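Local coordinates for metallo-beta-lactamase superfamily protein (Thermus thermophilus, PDB 2ZWR), which binds two zinc ions side by side in a metallo-beta-lactamase fold and probably acts as a hydrolase, at residues Ala55-Val60 and Leu89-Trp94. Numbering follows the deposited sequence.
Sequences AHFDHV and LAARAW. With ZN (zinc ion), chain C; ZN (zinc ion), chain D.
Phe57 lays one face of its ring flat against the backbone of Ala91, and this overlap is the centre of the contact. The Ala91 CA sits 3.8 Å from the centroid of the Phe57 ring and only 8° off its normal, a CH-pi interaction straight over the middle of the face. Ala91 N lies over the same face, nearest Phe57 CD1, and the methyl of Ala91 packs by the ortho carbon on the other side of the ring, with CB 3.7 Å from Phe57 CD2. The Phe57 side chain leaves the loop toward the helix, and with CG between its own backbone N and carbonyl carbon (chi1 73°) the ring is set so that its face meets Ala91. Ala90 on the helix and Trp94 just after it approach the ring obliquely: Ala90 CB is 3.9 Å from Phe57 CD1, while the five-membered ring of Trp94 brings its CD1 to 3.5 Å from Phe57 CE1. The two aromatic planes are inclined at 38°, and the side chains run roughly perpendicular to each other. The two segments share no hydrogen bond.

On the metal side, the residues flanking Phe57 belong to the HxHxDH motif of the metallo-beta-lactamase superfamily. His56 ND1 binds one zinc ion at 2.2 Å; Asp58 OD2 and His59 NE2 bind the other. A water bridges both metals and donates a hydrogen bond to Asp58 OD1 (2.7 Å), so the two carboxylate oxygens have separate tasks. His54, His125, Asp144 and His184 complete the two sites.

Phe57 thus joins the metal-binding loop to the neighbouring helix from within the motif itself. The loop runs from strand 50-51 to helix 63-70; helix 87-93 lies against it, with Ala87 also touching Phe57 and Val60, and helix 81-85 packs on Ala55 and His56.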
# COMPACT_ATOMS: atom_id res chain seq x y z
N ALA A 55 1.51 -5.29 -5.17
CA ALA A 55 1.13 -5.09 -6.58
C ALA A 55 -0.10 -5.86 -7.06
O ALA A 55 -0.22 -6.14 -8.25
CB ALA A 55 2.31 -5.38 -7.50
N HIS A 56 -1.03 -6.19 -6.16
CA HIS A 56 -2.36 -6.54 -6.62
C HIS A 56 -2.94 -5.38 -7.43
O HIS A 56 -2.68 -4.19 -7.13
CB HIS A 56 -3.29 -6.90 -5.48
CG HIS A 56 -2.98 -8.21 -4.85
ND1 HIS A 56 -3.26 -8.49 -3.53
CD2 HIS A 56 -2.39 -9.32 -5.36
CE1 HIS A 56 -2.87 -9.72 -3.25
NE2 HIS A 56 -2.34 -10.24 -4.34
N PHE A 57 -3.70 -5.72 -8.47
CA PHE A 57 -4.21 -4.73 -9.42
C PHE A 57 -5.01 -3.58 -8.80
O PHE A 57 -5.00 -2.47 -9.35
CB PHE A 57 -5.00 -5.41 -10.56
CG PHE A 57 -6.37 -5.95 -10.16
CD1 PHE A 57 -6.56 -7.31 -9.94
CD2 PHE A 57 -7.48 -5.10 -10.06
CE1 PHE A 57 -7.82 -7.83 -9.59
CE2 PHE A 57 -8.76 -5.60 -9.72
CZ PHE A 57 -8.92 -6.97 -9.49
N ASP A 58 -5.68 -3.82 -7.67
CA ASP A 58 -6.45 -2.76 -7.01
C ASP A 58 -5.56 -1.72 -6.32
O ASP A 58 -6.06 -0.70 -5.83
CB ASP A 58 -7.51 -3.34 -6.04
CG ASP A 58 -6.90 -4.25 -4.97
OD1 ASP A 58 -6.10 -5.15 -5.31
OD2 ASP A 58 -7.23 -4.07 -3.79
N HIS A 59 -4.25 -1.96 -6.30
CA HIS A 59 -3.31 -1.03 -5.69
C HIS A 59 -2.45 -0.28 -6.71
O HIS A 59 -1.73 0.65 -6.35
CB HIS A 59 -2.44 -1.76 -4.64
CG HIS A 59 -3.23 -2.21 -3.45
ND1 HIS A 59 -3.19 -1.56 -2.23
CD2 HIS A 59 -4.13 -3.21 -3.30
CE1 HIS A 59 -4.01 -2.15 -1.39
NE2 HIS A 59 -4.61 -3.15 -2.02
N VAL A 60 -2.54 -0.67 -7.99
CA VAL A 60 -1.62 -0.16 -9.03
C VAL A 60 -2.32 0.37 -10.31
O VAL A 60 -1.64 0.78 -11.26
CB VAL A 60 -0.54 -1.22 -9.42
CG1 VAL A 60 0.30 -1.65 -8.20
CG2 VAL A 60 -1.18 -2.44 -10.11
N LEU A 89 -3.79 -7.77 -16.72
CA LEU A 89 -4.37 -9.08 -17.08
C LEU A 89 -5.23 -9.63 -15.95
O LEU A 89 -6.31 -10.16 -16.21
CB LEU A 89 -3.27 -10.09 -17.42
CG LEU A 89 -2.29 -9.75 -18.56
CD1 LEU A 89 -1.28 -10.89 -18.70
CD2 LEU A 89 -3.04 -9.54 -19.87
N ALA A 90 -4.76 -9.50 -14.71
CA ALA A 90 -5.54 -9.95 -13.57
C ALA A 90 -6.83 -9.13 -13.45
O ALA A 90 -7.91 -9.70 -13.25
CB ALA A 90 -4.72 -9.87 -12.27
N ALA A 91 -6.73 -7.81 -13.57
CA ALA A 91 -7.93 -6.97 -13.58
C ALA A 91 -8.89 -7.41 -14.70
O ALA A 91 -10.10 -7.53 -14.48
CB ALA A 91 -7.56 -5.51 -13.73
N ARG A 92 -8.32 -7.69 -15.87
CA ARG A 92 -9.09 -8.05 -17.07
C ARG A 92 -9.93 -9.31 -16.90
O ARG A 92 -11.01 -9.42 -17.48
CB ARG A 92 -8.15 -8.21 -18.28
CG ARG A 92 -8.86 -8.45 -19.62
CD ARG A 92 -7.85 -8.63 -20.74
NE ARG A 92 -6.98 -7.46 -20.86
CZ ARG A 92 -5.85 -7.41 -21.55
NH1 ARG A 92 -5.41 -8.48 -22.21
NH2 ARG A 92 -5.15 -6.28 -21.58
N ALA A 93 -9.42 -10.25 -16.10
CA ALA A 93 -10.10 -11.52 -15.79
C ALA A 93 -11.36 -11.31 -14.96
O ALA A 93 -12.30 -12.10 -15.05
CB ALA A 93 -9.15 -12.46 -15.05
N TRP A 94 -11.35 -10.26 -14.15
CA TRP A 94 -12.54 -9.83 -13.41
C TRP A 94 -13.45 -8.91 -14.23
O TRP A 94 -14.44 -8.40 -13.71
CB TRP A 94 -12.12 -9.14 -12.12
CG TRP A 94 -11.49 -10.08 -11.16
CD1 TRP A 94 -10.17 -10.16 -10.82
CD2 TRP A 94 -12.15 -11.13 -10.45
NE1 TRP A 94 -9.97 -11.17 -9.91
CE2 TRP A 94 -11.17 -11.79 -9.67
CE3 TRP A 94 -13.49 -11.57 -10.38
CZ2 TRP A 94 -11.48 -12.87 -8.83
CZ3 TRP A 94 -13.79 -12.65 -9.54
CH2 TRP A 94 -12.79 -13.28 -8.78
ZN ZN C . -6.13 -4.61 -1.82
ZN ZN D . -3.99 -7.11 -2.03
O HOH W 1 -5.67 -6.17 -2.81